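Local coordinates for protein ABC-type metal ion transport system, periplasmic component (Vibrio vulnificus, PDB 3K2D) that binds methionine, probably as the substrate-binding lipoprotein of an ABC transporter, and activates Toll-like receptor 2, at residues Q217-V220 with K221-T225; G91-K94 with Q95-S98. The protein carries 4 engineered substitutions. All coordinates share one frame; numbering follows the deposited sequence.

Contact 1 of 2, residues Q217-V220 with K221-T225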
loop_
_atom_site.group_PDB
_atom_site.type_symbol
_atom_site.label_atom_id
_atom_site.label_comp_id
_atom_site.label_asym_id
_atom_site.label_seq_id
_atom_site.Cartn_x
_atom_site.Cartn_y
_atom_site.Cartn_z
ATOM N N GLN A 217 -1.154 20.647 -4.485
ATOM C CA GLN A 217 -2.602 20.636 -4.624
ATOM C C GLN A 217 -3.066 20.227 -6.029
ATOM O O GLN A 217 -3.998 19.434 -6.167
ATOM C CB GLN A 217 -3.197 22.010 -4.291
ATOM C CG GLN A 217 -3.016 22.508 -2.869
ATOM C CD GLN A 217 -3.585 21.567 -1.826
ATOM O OE1 GLN A 217 -4.733 21.126 -1.924
ATOM N NE2 GLN A 217 -2.779 21.261 -0.806
ATOM N N ASN A 218 -2.441 20.764 -7.076
ATOM C CA ASN A 218 -2.877 20.424 -8.433
ATOM C C ASN A 218 -2.672 18.967 -8.793
ATOM O O ASN A 218 -3.511 18.373 -9.448
ATOM C CB ASN A 218 -2.195 21.312 -9.485
ATOM C CG ASN A 218 -2.738 22.729 -9.489
ATOM O OD1 ASN A 218 -3.879 22.962 -9.097
ATOM N ND2 ASN A 218 -1.933 23.676 -9.948
ATOM N N PHE A 219 -1.556 18.388 -8.372
ATOM C CA PHE A 219 -1.313 16.987 -8.672
ATOM C C PHE A 219 -2.394 16.134 -8.001
ATOM O O PHE A 219 -2.875 15.167 -8.587
ATOM C CB PHE A 219 0.067 16.553 -8.182
ATOM C CG PHE A 219 0.378 15.127 -8.495
ATOM C CD1 PHE A 219 0.685 14.742 -9.789
ATOM C CD2 PHE A 219 0.277 14.150 -7.514
ATOM C CE1 PHE A 219 0.881 13.401 -10.096
ATOM C CE2 PHE A 219 0.470 12.815 -7.815
ATOM C CZ PHE A 219 0.771 12.439 -9.105
ATOM N N VAL A 220 -2.767 16.506 -6.774
ATOM C CA VAL A 220 -3.803 15.802 -6.014
ATOM C C VAL A 220 -5.105 15.804 -6.795
ATOM O O VAL A 220 -5.790 14.790 -6.877
ATOM C CB VAL A 220 -4.077 16.481 -4.638
ATOM C CG1 VAL A 220 -5.306 15.875 -3.986
ATOM C CG2 VAL A 220 -2.894 16.320 -3.725
ATOM N N LYS A 221 -5.447 16.951 -7.369
ATOM C CA LYS A 221 -6.682 17.079 -8.131
ATOM C C LYS A 221 -6.634 16.217 -9.394
ATOM O O LYS A 221 -7.581 15.499 -9.718
ATOM C CB LYS A 221 -6.928 18.555 -8.490
ATOM C CG LYS A 221 -8.398 18.955 -8.446
ATOM C CD LYS A 221 -8.637 20.429 -8.797
ATOM C CE LYS A 221 -8.109 21.395 -7.730
ATOM N NZ LYS A 221 -6.615 21.448 -7.654
ATOM N N ALA A 222 -5.519 16.283 -10.099
ATOM C CA ALA A 222 -5.354 15.507 -11.316
ATOM C C ALA A 222 -5.499 14.000 -11.060
ATOM O O ALA A 222 -6.061 13.270 -11.879
ATOM C CB ALA A 222 -3.984 15.810 -11.927
ATOM N N TYR A 223 -5.001 13.549 -9.912
ATOM C CA TYR A 223 -5.022 12.136 -9.539
ATOM C C TYR A 223 -6.420 11.674 -9.188
ATOM O O TYR A 223 -6.703 10.478 -9.193
ATOM C CB TYR A 223 -4.097 11.917 -8.334
ATOM C CG TYR A 223 -3.476 10.539 -8.192
ATOM C CD1 TYR A 223 -4.251 9.411 -7.912
ATOM C CD2 TYR A 223 -2.093 10.375 -8.294
ATOM C CE1 TYR A 223 -3.658 8.149 -7.731
ATOM C CE2 TYR A 223 -1.495 9.130 -8.118
ATOM C CZ TYR A 223 -2.276 8.021 -7.835
ATOM O OH TYR A 223 -1.662 6.795 -7.647
ATOM N N GLN A 224 -7.297 12.623 -8.882
ATOM C CA GLN A 224 -8.664 12.286 -8.504
ATOM C C GLN A 224 -9.656 12.474 -9.639
ATOM O O GLN A 224 -10.862 12.337 -9.435
ATOM C CB GLN A 224 -9.095 13.127 -7.304
ATOM C CG GLN A 224 -8.097 13.102 -6.168
ATOM C CD GLN A 224 -8.530 13.934 -4.991
ATOM O OE1 GLN A 224 -9.040 15.038 -5.156
ATOM N NE2 GLN A 224 -8.313 13.419 -3.792
ATOM N N THR A 225 -9.151 12.782 -10.832
ATOM C CA THR A 225 -10.018 12.981 -11.989
ATOM C C THR A 225 -10.605 11.661 -12.442
ATOM O O THR A 225 -10.100 10.591 -12.095
ATOM C CB THR A 225 -9.265 13.599 -13.198
ATOM O OG1 THR A 225 -8.187 12.732 -13.585
ATOM C CG2 THR A 225 -8.735 15.004 -12.855
#
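Phe-219 and Tyr-223 form the aromatic part of this contact, one helical turn apart. Their side chains run alongside each other and point the same way. In both, CG is anti to the backbone N, with chi1 of -179° in Phe-219. The Phe-219 ring brings CE2 within 3.6 Å of Tyr-223 CD2 and meets the edge of the tyrosine ring, CZ lying in that ring's plane. The ring planes stand at 72°, an oblique pairing. The side chains of Phe-219, Val-220 and Tyr-223 all touch Ile-204 of strand 202-207, and Tyr-223 also touches Val-20 and Ala-24 of helix 16-32.

The backbone bonds are those of an alpha-helix. Lys-221 N donates to Gln-217 O at 3.1 Å, and Ala-222 N to Asn-218 O at 3.0 Å. Tyr-223 N donates to Phe-219 O at 3.0 Å. This is the C-terminal part of helix 214-223, which packs on a five-stranded sheet of a type II periplasmic-binding-protein fold. Here the pattern changes: Gln-224 N bonds only weakly to Val-220 O and also donates to Lys-221 O at 3.0 Å. Thr-225 is the N-cap of helix 226-235. Its OG1 donates to Ala-222 O at 2.8 Å, so that carbonyl, which also accepts from Thr-225 N, joins the two helices.

Two more side-chain pairs complete the contact. Gln-224 runs beside Val-220, with NE2 3.9 Å from Val-220 CG1. That amide nitrogen is bonded to Asn-83 O. Lys-221 curls back, bent at its last two torsions, and brings NZ to 3.4 Å from Asn-218 OD1.

Contact 2 of 2, residues G91-K94 with Q95-S98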
loop_
_atom_site.group_PDB
_atom_site.type_symbol
_atom_site.label_atom_id
_atom_site.label_comp_id
_atom_site.label_asym_id
_atom_site.label_seq_id
_atom_site.Cartn_x
_atom_site.Cartn_y
_atom_site.Cartn_z
ATOM N N GLY A 91 -5.591 -12.158 0.770
ATOM C CA GLY A 91 -4.726 -13.287 1.041
ATOM C C GLY A 91 -4.736 -14.138 -0.216
ATOM O O GLY A 91 -5.803 -14.443 -0.743
ATOM N N TYR A 92 -3.562 -14.504 -0.716
ATOM C CA TYR A 92 -3.482 -15.326 -1.915
ATOM C C TYR A 92 -2.874 -16.689 -1.603
ATOM O O TYR A 92 -2.338 -16.906 -0.511
ATOM C CB TYR A 92 -2.649 -14.631 -2.988
ATOM C CG TYR A 92 -3.126 -13.245 -3.345
ATOM C CD1 TYR A 92 -2.727 -12.132 -2.596
ATOM C CD2 TYR A 92 -3.970 -13.037 -4.438
ATOM C CE1 TYR A 92 -3.155 -10.848 -2.929
ATOM C CE2 TYR A 92 -4.401 -11.756 -4.779
ATOM C CZ TYR A 92 -3.986 -10.667 -4.017
ATOM O OH TYR A 92 -4.405 -9.406 -4.347
ATOM N N SER A 93 -2.947 -17.601 -2.571
ATOM C CA SER A 93 -2.415 -18.945 -2.386
ATOM C C SER A 93 -2.296 -19.756 -3.668
ATOM O O SER A 93 -3.166 -19.708 -4.532
ATOM C CB SER A 93 -3.299 -19.716 -1.406
ATOM O OG SER A 93 -2.894 -21.068 -1.323
ATOM N N LYS A 94 -1.217 -20.517 -3.777
ATOM C CA LYS A 94 -1.001 -21.369 -4.937
ATOM C C LYS A 94 -1.401 -22.792 -4.544
ATOM O O LYS A 94 -1.215 -23.730 -5.315
ATOM C CB LYS A 94 0.476 -21.345 -5.355
ATOM C CG LYS A 94 1.063 -19.948 -5.454
ATOM C CD LYS A 94 1.608 -19.603 -6.853
ATOM C CE LYS A 94 2.998 -20.176 -7.102
ATOM N NZ LYS A 94 3.569 -19.676 -8.395
ATOM N N GLN A 95 -1.975 -22.942 -3.354
ATOM C CA GLN A 95 -2.359 -24.255 -2.847
ATOM C C GLN A 95 -3.844 -24.430 -2.532
ATOM O O GLN A 95 -4.466 -25.425 -2.925
ATOM C CB GLN A 95 -1.557 -24.556 -1.579
ATOM C CG GLN A 95 -0.074 -24.282 -1.700
ATOM C CD GLN A 95 0.598 -25.194 -2.699
ATOM O OE1 GLN A 95 1.792 -25.074 -2.963
ATOM N NE2 GLN A 95 -0.169 -26.118 -3.260
ATOM N N VAL A 96 -4.407 -23.483 -1.790
ATOM C CA VAL A 96 -5.811 -23.566 -1.421
ATOM C C VAL A 96 -6.654 -22.496 -2.098
ATOM O O VAL A 96 -6.145 -21.474 -2.559
ATOM C CB VAL A 96 -5.999 -23.454 0.111
ATOM C CG1 VAL A 96 -5.393 -24.660 0.796
ATOM C CG2 VAL A 96 -5.359 -22.168 0.625
ATOM N N LYS A 97 -7.951 -22.749 -2.145
ATOM C CA LYS A 97 -8.904 -21.844 -2.763
ATOM C C LYS A 97 -9.818 -21.286 -1.663
ATOM O O LYS A 97 -10.564 -20.334 -1.881
ATOM C CB LYS A 97 -9.712 -22.619 -3.812
ATOM C CG LYS A 97 -10.640 -21.788 -4.656
ATOM C CD LYS A 97 -11.580 -22.676 -5.474
ATOM C CE LYS A 97 -12.660 -21.844 -6.189
ATOM N NZ LYS A 97 -13.626 -22.679 -6.985
ATOM N N SER A 98 -9.745 -21.883 -0.476
ATOM C CA SER A 98 -10.556 -21.444 0.652
ATOM C C SER A 98 -9.797 -21.635 1.961
ATOM O O SER A 98 -8.898 -22.468 2.063
ATOM C CB SER A 98 -11.862 -22.230 0.716
ATOM O OG SER A 98 -11.639 -23.513 1.277
#
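Ser-93 points its side chain into the turn formed by the residues that follow it. Its OG is anti to the backbone N, at chi1 173°, which swings the hydroxyl beside its own carbonyl carbon and toward Gln-95 and Val-96. There it accepts two backbone N-H groups. Gln-95 N lies 2.9 Å from Ser-93 OG, with an N-H...O angle of 158°. Val-96 N also lies 2.9 Å from Ser-93 OG and is straighter, at 166°. The bond to the second residue along makes this an ST turn, just beyond strand 90-92.

The methyl CG2 of Val-96 packs against the serine side chain, 3.3 Å from Ser-93 OG and 3.8 Å from Ser-93 CB. Gln-95 is bent at chi2 and folds back along the preceding peptide, with CD 3.5 Å from Lys-94 O. Lys-94 leads its chain away from the turn, toward a long, weak ion pair with Asp-167.

Ser-93 OG also hydrogen-bonds to Ala-170 O, so the hydroxyl accepts twice and, toward that carbonyl, donates once. Three bonds thus fix its rotation, and one side chain ties the turn to the chain just before strand 171-174.

In the fold
The two contacts sit beside different five-stranded sheets, on opposite sides of the chain's centre, with their own centres about 37 Å apart. Contact 1 is partly buried: its helix covers the sheet that contains strand 202-207, and the Tyr-223 side chain is about 9 Å from the bound methionine. Contact 2 is a surface turn at the exit of strand 90-92, in the other sheet. No secondary-structure element is common to both. The chemistry follows the place. Contact 1 combines main-chain helix bonds with aromatic packing against strand 202-207 and helix 16-32, whereas contact 2 depends on one serine hydroxyl. A hydroxyl bonds to a backbone carbonyl in both, at a helix N-cap in contact 1 and in an ST turn in contact 2.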